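Local coordinates for protein shikimate dehydrogenase (NADP(+)) (Thermus thermophilus, PDB 2D5C) that catalyses the reversible NADPH-linked reduction of 3-dehydroshikimate to shikimate, a step of the chorismate pathway that leads to the aromatic amino acids, at residues A[235-240]-A[245-250]; A[76-79]-A[83-86]; A[2-7]-A[22-27]. All blocks are in the same frame, centred on the assembly; numbering follows the deposited sequence.

Contact 1: A[235-240]-A[245-250]. With SKM ((3R,4S,5R)-3,4,5-trihydroxycyclohex-1-ene-1-carboxylic acid), chain E.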
ATOM      1  N   GLN A 235       4.160  -7.089 -15.715  1.00 23.46           N
ATOM      2  CA  GLN A 235       3.454  -5.980 -15.089  1.00 22.83           C
ATOM      3  C   GLN A 235       2.506  -6.534 -14.028  1.00 27.04           C
ATOM      4  O   GLN A 235       2.273  -5.898 -12.990  1.00 22.62           O
ATOM      5  CB  GLN A 235       2.710  -5.123 -16.129  1.00 22.42           C
ATOM      6  CG  GLN A 235       1.526  -5.779 -16.858  1.00 26.26           C
ATOM      7  CD  GLN A 235       0.266  -5.882 -16.017  1.00 26.67           C
ATOM      8  OE1 GLN A 235      -0.087  -4.956 -15.273  1.00 22.92           O
ATOM      9  NE2 GLN A 235      -0.443  -7.005 -16.149  1.00 22.96           N
ATOM     10  N   GLY A 236       1.985  -7.743 -14.276  1.00 21.31           N
ATOM     11  CA  GLY A 236       1.085  -8.373 -13.325  1.00 22.07           C
ATOM     12  C   GLY A 236       1.814  -8.837 -12.071  1.00 20.78           C
ATOM     13  O   GLY A 236       1.338  -8.600 -10.956  1.00 24.44           O
ATOM     14  N   ALA A 237       2.954  -9.503 -12.230  1.00 21.63           N
ATOM     15  CA  ALA A 237       3.721  -9.977 -11.075  1.00 18.81           C
ATOM     16  C   ALA A 237       4.146  -8.795 -10.215  1.00 23.66           C
ATOM     17  O   ALA A 237       4.104  -8.850  -8.984  1.00 20.31           O
ATOM     18  CB  ALA A 237       4.961 -10.746 -11.531  1.00 22.57           C
ATOM     19  N   LEU A 238       4.558  -7.720 -10.877  1.00 20.79           N
ATOM     20  CA  LEU A 238       4.978  -6.528 -10.147  1.00 21.27           C
ATOM     21  C   LEU A 238       3.819  -5.905  -9.392  1.00 19.23           C
ATOM     22  O   LEU A 238       4.004  -5.381  -8.289  1.00 22.76           O
ATOM     23  CB  LEU A 238       5.587  -5.498 -11.101  1.00 18.27           C
ATOM     24  CG  LEU A 238       6.919  -5.902 -11.724  1.00 22.45           C
ATOM     25  CD1 LEU A 238       7.352  -4.831 -12.711  1.00 26.34           C
ATOM     26  CD2 LEU A 238       7.970  -6.095 -10.651  1.00 20.19           C
ATOM     27  N   ALA A 239       2.625  -5.949  -9.968  1.00 19.31           N
ATOM     28  CA  ALA A 239       1.464  -5.373  -9.289  1.00 17.81           C
ATOM     29  C   ALA A 239       1.135  -6.218  -8.062  1.00 20.50           C
ATOM     30  O   ALA A 239       0.784  -5.696  -7.000  1.00 19.91           O
ATOM     31  CB  ALA A 239       0.252  -5.327 -10.228  1.00 20.03           C
ATOM     32  N   PHE A 240       1.241  -7.535  -8.212  1.00 20.49           N
ATOM     33  CA  PHE A 240       0.961  -8.435  -7.097  1.00 22.26           C
ATOM     34  C   PHE A 240       1.916  -8.167  -5.930  1.00 25.14           C
ATOM     35  O   PHE A 240       1.513  -8.218  -4.763  1.00 23.39           O
ATOM     36  CB  PHE A 240       1.081  -9.897  -7.546  1.00 24.07           C
ATOM     37  CG  PHE A 240       0.410 -10.862  -6.615  1.00 21.06           C
ATOM     38  CD1 PHE A 240      -0.875 -11.321  -6.878  1.00 22.11           C
ATOM     39  CD2 PHE A 240       1.060 -11.284  -5.456  1.00 21.85           C
ATOM     40  CE1 PHE A 240      -1.517 -12.201  -5.992  1.00 29.44           C
ATOM     41  CE2 PHE A 240       0.438 -12.154  -4.569  1.00 24.79           C
ATOM     42  CZ  PHE A 240      -0.854 -12.615  -4.835  1.00 30.83           C
ATOM     43  N   GLY A 245       3.589  -7.635  -1.159  1.00 21.73           N
ATOM     44  CA  GLY A 245       4.966  -7.684  -0.717  1.00 24.37           C
ATOM     45  C   GLY A 245       5.600  -8.980  -1.212  1.00 22.85           C
ATOM     46  O   GLY A 245       6.766  -9.252  -0.951  1.00 26.41           O
ATOM     47  N   LEU A 246       4.826  -9.780  -1.940  1.00 23.36           N
ATOM     48  CA  LEU A 246       5.317 -11.057  -2.468  1.00 25.02           C
ATOM     49  C   LEU A 246       5.362 -11.041  -3.992  1.00 23.50           C
ATOM     50  O   LEU A 246       4.439 -10.549  -4.629  1.00 24.42           O
ATOM     51  CB  LEU A 246       4.405 -12.200  -2.008  1.00 27.72           C
ATOM     52  CG  LEU A 246       4.347 -12.466  -0.498  1.00 30.04           C
ATOM     53  CD1 LEU A 246       3.257 -13.473  -0.192  1.00 36.13           C
ATOM     54  CD2 LEU A 246       5.695 -12.962  -0.022  1.00 33.75           C
ATOM     55  N   LEU A 247       6.430 -11.588  -4.571  1.00 23.27           N
ATOM     56  CA  LEU A 247       6.550 -11.636  -6.027  1.00 25.50           C
ATOM     57  C   LEU A 247       6.241 -13.031  -6.590  1.00 25.72           C
ATOM     58  O   LEU A 247       7.003 -13.973  -6.384  1.00 28.84           O
ATOM     59  CB  LEU A 247       7.963 -11.221  -6.461  1.00 27.83           C
ATOM     60  CG  LEU A 247       8.233 -11.092  -7.973  1.00 27.36           C
ATOM     61  CD1 LEU A 247       7.442  -9.933  -8.565  1.00 26.58           C
ATOM     62  CD2 LEU A 247       9.720 -10.860  -8.200  1.00 32.73           C
ATOM     63  N   PRO A 248       5.104 -13.184  -7.283  1.00 27.03           N
ATOM     64  CA  PRO A 248       4.778 -14.496  -7.850  1.00 25.96           C
ATOM     65  C   PRO A 248       5.719 -14.720  -9.043  1.00 29.93           C
ATOM     66  O   PRO A 248       6.276 -13.755  -9.584  1.00 28.22           O
ATOM     67  CB  PRO A 248       3.315 -14.339  -8.259  1.00 28.07           C
ATOM     68  CG  PRO A 248       3.223 -12.869  -8.616  1.00 25.91           C
ATOM     69  CD  PRO A 248       4.012 -12.219  -7.508  1.00 25.18           C
ATOM     70  N   ASP A 249       5.904 -15.972  -9.457  1.00 29.02           N
ATOM     71  CA  ASP A 249       6.804 -16.264 -10.578  1.00 29.68           C
ATOM     72  C   ASP A 249       6.249 -15.726 -11.891  1.00 25.02           C
ATOM     73  O   ASP A 249       5.197 -16.166 -12.350  1.00 24.27           O
ATOM     74  CB  ASP A 249       7.033 -17.769 -10.722  1.00 38.31           C
ATOM     75  CG  ASP A 249       8.108 -18.084 -11.741  1.00 40.32           C
ATOM     76  OD1 ASP A 249       9.293 -18.158 -11.356  1.00 47.30           O
ATOM     77  OD2 ASP A 249       7.773 -18.223 -12.930  1.00 42.25           O
ATOM     78  N   PRO A 250       6.954 -14.761 -12.518  1.00 23.36           N
ATOM     79  CA  PRO A 250       6.513 -14.162 -13.782  1.00 28.70           C
ATOM     80  C   PRO A 250       6.326 -15.162 -14.921  1.00 25.16           C
ATOM     81  O   PRO A 250       5.361 -15.078 -15.676  1.00 27.55           O
ATOM     82  CB  PRO A 250       7.610 -13.135 -14.080  1.00 28.30           C
ATOM     83  CG  PRO A 250       8.087 -12.752 -12.699  1.00 30.13           C
ATOM     84  CD  PRO A 250       8.169 -14.094 -12.021  1.00 29.82           C
TER
HETATM   85  O12 SKM E 301      -1.625  -2.702 -17.484  1.00 33.18           O
HETATM   86  C8  SKM E 301      -2.312  -3.935 -17.742  1.00 35.91           C
HETATM   87  C6  SKM E 301      -3.469  -4.108 -16.719  1.00 34.81           C
HETATM   88  O7  SKM E 301      -2.926  -4.109 -15.400  1.00 29.00           O
HETATM   89  C5  SKM E 301      -4.237  -5.433 -16.958  1.00 34.69           C
HETATM   90  C4  SKM E 301      -4.419  -5.764 -18.440  1.00 42.15           C
HETATM   91  C1  SKM E 301      -5.328  -6.886 -18.790  1.00 44.77           C
HETATM   92  O2  SKM E 301      -5.960  -7.562 -17.811  1.00 36.55           O
HETATM   93  O3  SKM E 301      -5.512  -7.202 -19.957  1.00 46.76           O
HETATM   94  C10 SKM E 301      -3.806  -5.101 -19.426  1.00 38.77           C
HETATM   95  C9  SKM E 301      -2.867  -3.936 -19.199  1.00 39.36           C
HETATM   96  O11 SKM E 301      -3.588  -2.716 -19.437  1.00 40.58           O
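The Phe-240 ring meets the backbone carbonyl of Leu-246 at its edge, in plane, with CD2 3.6 Å from Leu-246 O. Pro-248 comes in slantwise, its CD 3.7 Å from Phe-240 CD2, and its CD and CG also lie against Phe-240 CB. Having CG anti to the backbone N (chi1 -162°) swings this ring out to the returning loop, and helix 16-26 packs on it as well. The other flat group, the Gln-235 amide, looks into the active site: OE1 accepts a hydrogen bond from shikimate O7 at 3.0 Å, while NE2 is tied to Leu-232 O one turn back. On the side of the helix turned to the loop, Ala-237 CB lies 3.9 Å from Pro-250 CG and 4.0 Å from Pro-248 CG, and Leu-247 CD1 sits 3.5 Å from Ala-237 O. Gly-245, the first residue to leave the helix, has a phi of 92°, where a CB would jam against the preceding carbonyl O. Were Gln-235 an alanine, the O7 hydroxyl would probably lose this acceptor and Leu-232 O its side-chain donor. No hydrogen bond joins the two segments, so apolar packing holds the loop to helix 229-244 along one flank, while Gln-235, which takes no part in that packing, gives its amide oxygen to the substrate.

Contact 2: A[76-79]-A[83-86]; sequences PEAQ and AVNT. With SKM ((3R,4S,5R)-3,4,5-trihydroxycyclohex-1-ene-1-carboxylic acid), chain E.
Ala-78 and Ala-83 meet where helix 76-81 runs out and the chain turns into a classic beta bulge at the shikimate site, in the substrate-binding domain. The join is light: Ala-83 N donates a weak hydrogen bond to Ala-78 O, 3.4 Å long and bent to 130°. Beside it, Ala-78 CB faces the departing chain, 3.7 Å from Ala-83 O and 3.8 Å from Val-84 CG2. Val-84 reaches the helix with this one branch because CG1 takes the position anti to the backbone N (chi1 162°), leaving CG2 on the helix side. Ala-83 O is also held by Asn-98 ND2.

Just after Val-84, Asn-85 turns its side-chain amide to the substrate. ND2 donates to shikimate O12 at 3.0 Å, fairly straight at 157°, and more weakly to the neighbouring hydroxyl O7 at 3.4 Å. The opposite end of the amide is fixed by the protein, since OD1 accepts from Thr-99 N, which settles the flip of the group and leaves ND2 to face the ligand. Ala-83 packs on Lys-64, the catalytic proton acceptor, so the same short run of chain borders both the catalytic base and a substrate-binding amide.

Asn-85 and Thr-86 both face Phe-97, forming the bulge as strand 86-90 pairs with strand 93-97; on its other side, Asn-85 bonds to the backbone of Leu-59 on strand 56-59. Helix 229-244 lies against Thr-86 through Ala-239, Leu-242 and Trp-243, while at the start of helix 76-81 Pro-76 packs on Arg-93 of the second subunit.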
ATOM      1  N   PRO A  76       5.426   9.025  -8.460  1.00 19.49           N
ATOM      2  CA  PRO A  76       6.122   9.997  -9.312  1.00 23.23           C
ATOM      3  C   PRO A  76       6.146   9.531 -10.767  1.00 27.12           C
ATOM      4  O   PRO A  76       5.931  10.322 -11.689  1.00 24.11           O
ATOM      5  CB  PRO A  76       7.516  10.056  -8.697  1.00 23.92           C
ATOM      6  CG  PRO A  76       7.256   9.784  -7.233  1.00 28.30           C
ATOM      7  CD  PRO A  76       6.268   8.637  -7.313  1.00 23.90           C
ATOM      8  N   GLU A  77       6.401   8.241 -10.975  1.00 21.13           N
ATOM      9  CA  GLU A  77       6.441   7.694 -12.331  1.00 24.48           C
ATOM     10  C   GLU A  77       5.079   7.721 -13.007  1.00 26.28           C
ATOM     11  O   GLU A  77       4.970   8.085 -14.180  1.00 25.73           O
ATOM     12  CB  GLU A  77       6.969   6.266 -12.316  1.00 25.33           C
ATOM     13  CG  GLU A  77       8.324   6.143 -11.680  1.00 30.25           C
ATOM     14  CD  GLU A  77       8.232   5.848 -10.206  1.00 35.95           C
ATOM     15  OE1 GLU A  77       7.311   6.383  -9.550  1.00 28.00           O
ATOM     16  OE2 GLU A  77       9.089   5.085  -9.711  1.00 35.12           O
ATOM     17  N   ALA A  78       4.036   7.344 -12.276  1.00 20.19           N
ATOM     18  CA  ALA A  78       2.710   7.332 -12.857  1.00 23.73           C
ATOM     19  C   ALA A  78       2.279   8.755 -13.176  1.00 24.91           C
ATOM     20  O   ALA A  78       1.501   8.974 -14.097  1.00 27.27           O
ATOM     21  CB  ALA A  78       1.717   6.661 -11.912  1.00 23.95           C
ATOM     22  N   GLN A  79       2.794   9.728 -12.422  1.00 24.87           N
ATOM     23  CA  GLN A  79       2.442  11.123 -12.680  1.00 24.61           C
ATOM     24  C   GLN A  79       3.010  11.564 -14.025  1.00 24.00           C
ATOM     25  O   GLN A  79       2.321  12.180 -14.836  1.00 27.66           O
ATOM     26  CB  GLN A  79       2.991  12.039 -11.576  1.00 21.94           C
ATOM     27  CG  GLN A  79       2.233  11.948 -10.256  1.00 28.17           C
ATOM     28  CD  GLN A  79       2.783  12.895  -9.198  1.00 31.36           C
ATOM     29  OE1 GLN A  79       3.149  14.032  -9.499  1.00 34.11           O
ATOM     30  NE2 GLN A  79       2.824  12.435  -7.950  1.00 30.72           N
ATOM     31  N   ALA A  83      -0.591   7.834 -16.482  1.00 23.45           N
ATOM     32  CA  ALA A  83      -1.463   6.671 -16.498  1.00 25.25           C
ATOM     33  C   ALA A  83      -1.126   5.751 -15.339  1.00 19.49           C
ATOM     34  O   ALA A  83       0.037   5.542 -15.023  1.00 21.23           O
ATOM     35  CB  ALA A  83      -1.314   5.911 -17.829  1.00 27.66           C
ATOM     36  N   VAL A  84      -2.169   5.211 -14.725  1.00 25.31           N
ATOM     37  CA  VAL A  84      -2.033   4.296 -13.602  1.00 21.82           C
ATOM     38  C   VAL A  84      -2.654   2.971 -14.029  1.00 24.26           C
ATOM     39  O   VAL A  84      -3.798   2.938 -14.495  1.00 25.41           O
ATOM     40  CB  VAL A  84      -2.792   4.834 -12.370  1.00 25.89           C
ATOM     41  CG1 VAL A  84      -3.027   3.712 -11.356  1.00 17.31           C
ATOM     42  CG2 VAL A  84      -1.989   5.985 -11.729  1.00 23.34           C
ATOM     43  N   ASN A  85      -1.904   1.882 -13.874  1.00 22.67           N
ATOM     44  CA  ASN A  85      -2.418   0.560 -14.235  1.00 23.58           C
ATOM     45  C   ASN A  85      -2.584  -0.317 -12.990  1.00 24.03           C
ATOM     46  O   ASN A  85      -3.143  -1.415 -13.053  1.00 26.02           O
ATOM     47  CB  ASN A  85      -1.474  -0.122 -15.229  1.00 24.32           C
ATOM     48  CG  ASN A  85      -0.353  -0.889 -14.546  1.00 29.46           C
ATOM     49  OD1 ASN A  85       0.342  -0.361 -13.676  1.00 24.82           O
ATOM     50  ND2 ASN A  85      -0.167  -2.142 -14.947  1.00 23.15           N
ATOM     51  N   THR A  86      -2.100   0.174 -11.856  1.00 20.51           N
ATOM     52  CA  THR A  86      -2.201  -0.579 -10.611  1.00 22.81           C
ATOM     53  C   THR A  86      -2.591   0.328  -9.448  1.00 22.12           C
ATOM     54  O   THR A  86      -1.957   1.361  -9.214  1.00 21.82           O
ATOM     55  CB  THR A  86      -0.862  -1.263 -10.275  1.00 23.12           C
ATOM     56  OG1 THR A  86      -0.493  -2.137 -11.350  1.00 25.36           O
ATOM     57  CG2 THR A  86      -0.983  -2.083  -8.982  1.00 20.81           C
TER
HETATM   58  O12 SKM E 301      -1.625  -2.702 -17.484  1.00 33.18           O
HETATM   59  C8  SKM E 301      -2.312  -3.935 -17.742  1.00 35.91           C
HETATM   60  C6  SKM E 301      -3.469  -4.108 -16.719  1.00 34.81           C
HETATM   61  O7  SKM E 301      -2.926  -4.109 -15.400  1.00 29.00           O
HETATM   62  C5  SKM E 301      -4.237  -5.433 -16.958  1.00 34.69           C
HETATM   63  C4  SKM E 301      -4.419  -5.764 -18.440  1.00 42.15           C
HETATM   64  C1  SKM E 301      -5.328  -6.886 -18.790  1.00 44.77           C
HETATM   65  O2  SKM E 301      -5.960  -7.562 -17.811  1.00 36.55           O
HETATM   66  O3  SKM E 301      -5.512  -7.202 -19.957  1.00 46.76           O
HETATM   67  C10 SKM E 301      -3.806  -5.101 -19.426  1.00 38.77           C
HETATM   68  C9  SKM E 301      -2.867  -3.936 -19.199  1.00 39.36           C
HETATM   69  O11 SKM E 301      -3.588  -2.716 -19.437  1.00 40.58           O

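Contact 3: A[2-7]-A[22-27]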
ATOM      1  N   LEU A   2      -7.601 -12.180   0.012  1.00 36.25           N
ATOM      2  CA  LEU A   2      -7.282 -11.114  -0.925  1.00 29.84           C
ATOM      3  C   LEU A   2      -8.306 -10.984  -2.050  1.00 32.70           C
ATOM      4  O   LEU A   2      -8.580 -11.947  -2.754  1.00 35.70           O
ATOM      5  CB  LEU A   2      -5.889 -11.377  -1.506  1.00 29.30           C
ATOM      6  CG  LEU A   2      -4.771 -11.360  -0.463  1.00 30.51           C
ATOM      7  CD1 LEU A   2      -3.528 -12.064  -0.988  1.00 25.48           C
ATOM      8  CD2 LEU A   2      -4.463  -9.915  -0.095  1.00 29.20           C
ATOM      9  N   ARG A   3      -8.862  -9.785  -2.212  1.00 27.46           N
ATOM     10  CA  ARG A   3      -9.846  -9.526  -3.254  1.00 30.07           C
ATOM     11  C   ARG A   3      -9.247  -8.565  -4.271  1.00 30.52           C
ATOM     12  O   ARG A   3      -8.983  -7.403  -3.953  1.00 28.61           O
ATOM     13  CB  ARG A   3     -11.122  -8.910  -2.668  1.00 36.84           C
ATOM     14  CG  ARG A   3     -11.875  -9.805  -1.693  1.00 45.25           C
ATOM     15  CD  ARG A   3     -12.101 -11.183  -2.281  1.00 52.27           C
ATOM     16  NE  ARG A   3     -12.757 -12.088  -1.343  1.00 57.45           N
ATOM     17  CZ  ARG A   3     -12.710 -13.412  -1.438  1.00 63.69           C
ATOM     18  NH1 ARG A   3     -12.032 -13.983  -2.427  1.00 62.85           N
ATOM     19  NH2 ARG A   3     -13.340 -14.168  -0.549  1.00 65.53           N
ATOM     20  N   PHE A   4      -9.030  -9.060  -5.485  1.00 27.68           N
ATOM     21  CA  PHE A   4      -8.456  -8.264  -6.566  1.00 27.55           C
ATOM     22  C   PHE A   4      -9.394  -8.217  -7.765  1.00 35.53           C
ATOM     23  O   PHE A   4     -10.373  -8.961  -7.832  1.00 34.39           O
ATOM     24  CB  PHE A   4      -7.120  -8.867  -7.012  1.00 26.37           C
ATOM     25  CG  PHE A   4      -6.080  -8.915  -5.935  1.00 28.20           C
ATOM     26  CD1 PHE A   4      -5.507 -10.125  -5.559  1.00 27.56           C
ATOM     27  CD2 PHE A   4      -5.653  -7.748  -5.311  1.00 26.46           C
ATOM     28  CE1 PHE A   4      -4.521 -10.180  -4.577  1.00 27.47           C
ATOM     29  CE2 PHE A   4      -4.670  -7.785  -4.326  1.00 23.31           C
ATOM     30  CZ  PHE A   4      -4.097  -9.006  -3.956  1.00 23.81           C
ATOM     31  N   ALA A   5      -9.089  -7.341  -8.718  1.00 32.02           N
ATOM     32  CA  ALA A   5      -9.907  -7.231  -9.918  1.00 30.92           C
ATOM     33  C   ALA A   5      -9.229  -6.384 -10.979  1.00 34.66           C
ATOM     34  O   ALA A   5      -8.328  -5.601 -10.677  1.00 33.34           O
ATOM     35  CB  ALA A   5     -11.274  -6.624  -9.570  1.00 23.09           C
ATOM     36  N   VAL A   6      -9.641  -6.575 -12.229  1.00 34.62           N
ATOM     37  CA  VAL A   6      -9.138  -5.769 -13.336  1.00 34.48           C
ATOM     38  C   VAL A   6     -10.379  -4.994 -13.771  1.00 38.56           C
ATOM     39  O   VAL A   6     -11.425  -5.587 -14.053  1.00 37.09           O
ATOM     40  CB  VAL A   6      -8.595  -6.617 -14.524  1.00 35.58           C
ATOM     41  CG1 VAL A   6      -9.684  -7.543 -15.077  1.00 35.68           C
ATOM     42  CG2 VAL A   6      -8.088  -5.688 -15.627  1.00 34.23           C
ATOM     43  N   LEU A   7     -10.275  -3.670 -13.778  1.00 35.78           N
ATOM     44  CA  LEU A   7     -11.387  -2.809 -14.159  1.00 34.39           C
ATOM     45  C   LEU A   7     -11.142  -2.227 -15.546  1.00 38.66           C
ATOM     46  O   LEU A   7     -10.030  -1.804 -15.863  1.00 38.44           O
ATOM     47  CB  LEU A   7     -11.541  -1.664 -13.154  1.00 31.45           C
ATOM     48  CG  LEU A   7     -11.637  -2.030 -11.670  1.00 32.30           C
ATOM     49  CD1 LEU A   7     -11.711  -0.758 -10.839  1.00 31.02           C
ATOM     50  CD2 LEU A   7     -12.857  -2.908 -11.425  1.00 30.16           C
ATOM     51  N   PHE A  22      -3.172 -18.109 -10.665  1.00 28.41           N
ATOM     52  CA  PHE A  22      -1.928 -18.854 -10.544  1.00 29.93           C
ATOM     53  C   PHE A  22      -1.079 -18.222  -9.440  1.00 32.78           C
ATOM     54  O   PHE A  22      -0.526 -18.916  -8.592  1.00 30.98           O
ATOM     55  CB  PHE A  22      -1.121 -18.812 -11.846  1.00 26.83           C
ATOM     56  CG  PHE A  22       0.325 -19.173 -11.659  1.00 28.92           C
ATOM     57  CD1 PHE A  22       0.706 -20.500 -11.464  1.00 30.27           C
ATOM     58  CD2 PHE A  22       1.299 -18.178 -11.577  1.00 29.26           C
ATOM     59  CE1 PHE A  22       2.026 -20.829 -11.188  1.00 27.77           C
ATOM     60  CE2 PHE A  22       2.625 -18.498 -11.298  1.00 29.38           C
ATOM     61  CZ  PHE A  22       2.991 -19.825 -11.101  1.00 33.18           C
ATOM     62  N   ALA A  23      -0.969 -16.899  -9.463  1.00 28.92           N
ATOM     63  CA  ALA A  23      -0.155 -16.211  -8.467  1.00 28.88           C
ATOM     64  C   ALA A  23      -0.576 -16.590  -7.048  1.00 26.01           C
ATOM     65  O   ALA A  23       0.256 -16.951  -6.219  1.00 26.45           O
ATOM     66  CB  ALA A  23      -0.256 -14.680  -8.665  1.00 26.02           C
ATOM     67  N   LEU A  24      -1.874 -16.503  -6.786  1.00 30.56           N
ATOM     68  CA  LEU A  24      -2.422 -16.809  -5.471  1.00 28.58           C
ATOM     69  C   LEU A  24      -2.123 -18.220  -4.981  1.00 33.70           C
ATOM     70  O   LEU A  24      -1.570 -18.391  -3.901  1.00 32.93           O
ATOM     71  CB  LEU A  24      -3.932 -16.576  -5.471  1.00 26.50           C
ATOM     72  CG  LEU A  24      -4.338 -15.102  -5.492  1.00 28.31           C
ATOM     73  CD1 LEU A  24      -5.791 -14.960  -5.905  1.00 30.17           C
ATOM     74  CD2 LEU A  24      -4.083 -14.492  -4.120  1.00 29.83           C
ATOM     75  N   GLU A  25      -2.477 -19.229  -5.774  1.00 32.86           N
ATOM     76  CA  GLU A  25      -2.238 -20.612  -5.358  1.00 36.28           C
ATOM     77  C   GLU A  25      -0.749 -20.909  -5.255  1.00 34.19           C
ATOM     78  O   GLU A  25      -0.308 -21.622  -4.354  1.00 34.36           O
ATOM     79  CB  GLU A  25      -2.927 -21.589  -6.325  1.00 37.88           C
ATOM     80  CG  GLU A  25      -2.348 -21.674  -7.738  1.00 46.30           C
ATOM     81  CD  GLU A  25      -1.057 -22.480  -7.807  1.00 49.99           C
ATOM     82  OE1 GLU A  25      -0.911 -23.451  -7.029  1.00 51.58           O
ATOM     83  OE2 GLU A  25      -0.193 -22.156  -8.652  1.00 48.21           O
ATOM     84  N   SER A  26       0.022 -20.345  -6.178  1.00 33.53           N
ATOM     85  CA  SER A  26       1.464 -20.534  -6.209  1.00 35.12           C
ATOM     86  C   SER A  26       2.122 -20.066  -4.913  1.00 34.50           C
ATOM     87  O   SER A  26       3.116 -20.639  -4.457  1.00 35.24           O
ATOM     88  CB  SER A  26       2.056 -19.760  -7.386  1.00 29.98           C
ATOM     89  OG  SER A  26       3.464 -19.729  -7.288  1.00 48.40           O
ATOM     90  N   LEU A  27       1.562 -19.011  -4.332  1.00 29.78           N
ATOM     91  CA  LEU A  27       2.083 -18.438  -3.095  1.00 33.50           C
ATOM     92  C   LEU A  27       1.339 -18.954  -1.866  1.00 36.04           C
ATOM     93  O   LEU A  27       1.631 -18.545  -0.737  1.00 34.17           O
ATOM     94  CB  LEU A  27       1.982 -16.911  -3.158  1.00 30.43           C
ATOM     95  CG  LEU A  27       2.930 -16.243  -4.157  1.00 31.72           C
ATOM     96  CD1 LEU A  27       2.525 -14.803  -4.348  1.00 24.20           C
ATOM     97  CD2 LEU A  27       4.363 -16.338  -3.657  1.00 32.14           C
TER
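Leu-2, Phe-4 and Leu-24 make up the whole of this contact, which seals the first strand of a beta-alpha-beta unit (strand 2-8, helix 16-26, strand 31-37) to its helix. One methyl does the work on the helix side. Leu-24 CD2 lies 4.0 Å from Leu-2 CD1 and also comes to the edge of the Phe-4 ring, close to its plane, 4.4 Å from CE1. Leu-2 and Phe-4 stand two residues apart on the same face of the strand, so the leucine from the helix meets them both. Its CG is anti to the carbonyl carbon (chi1 -73°), which extends the side chain towards the sheet and lets it bridge backbones whose nearest CA atoms, those of Leu-2 and Leu-24, are 8.8 Å apart. No hydrogen bond crosses here; the contact is buried and wholly apolar.

Much of the next shell comes from helix 229-244. Its Trp-243 stacks on the Phe-4 ring, and Thr-244 touches Leu-2, as does Thr-244 of the second subunit; Tyr-33 of strand 31-37 also packs on Phe-4. The strand itself is held by its neighbours in the sheet: Leu-2 and Phe-4 bond through the backbone to strand 31-37, and Arg-3 bonds on the other side to Arg-55.

Further along strand 2-8, Val-6 touches the bound shikimate, whereas the Phe-4 side chain is still about 11 Å from it, so this packing belongs to the scaffold. On the far side of the helix, Ser-26 CB rests 3.8 Å above one face of the Phe-22 ring, towards its rim.

Along the chain the order is contact 3, contact 2, contact 1. Contacts 2 and 3 both involve the N-terminal mixed sheet, yet their centres lie about 21 Å apart and they do not touch. Contact 1, on helix 229-244 and the loop after it, touches both: its centre is about 10 Å from that of contact 3, where Ala-23 meets Pro-248, and about 17 Å from that of contact 2, where Ala-239 packs on Thr-86. Contacts 1 and 2 also share the bound shikimate. A C-terminal helix is thus laid back against the substrate-binding domain, helping to complete a pocket built from distant parts of the sequence.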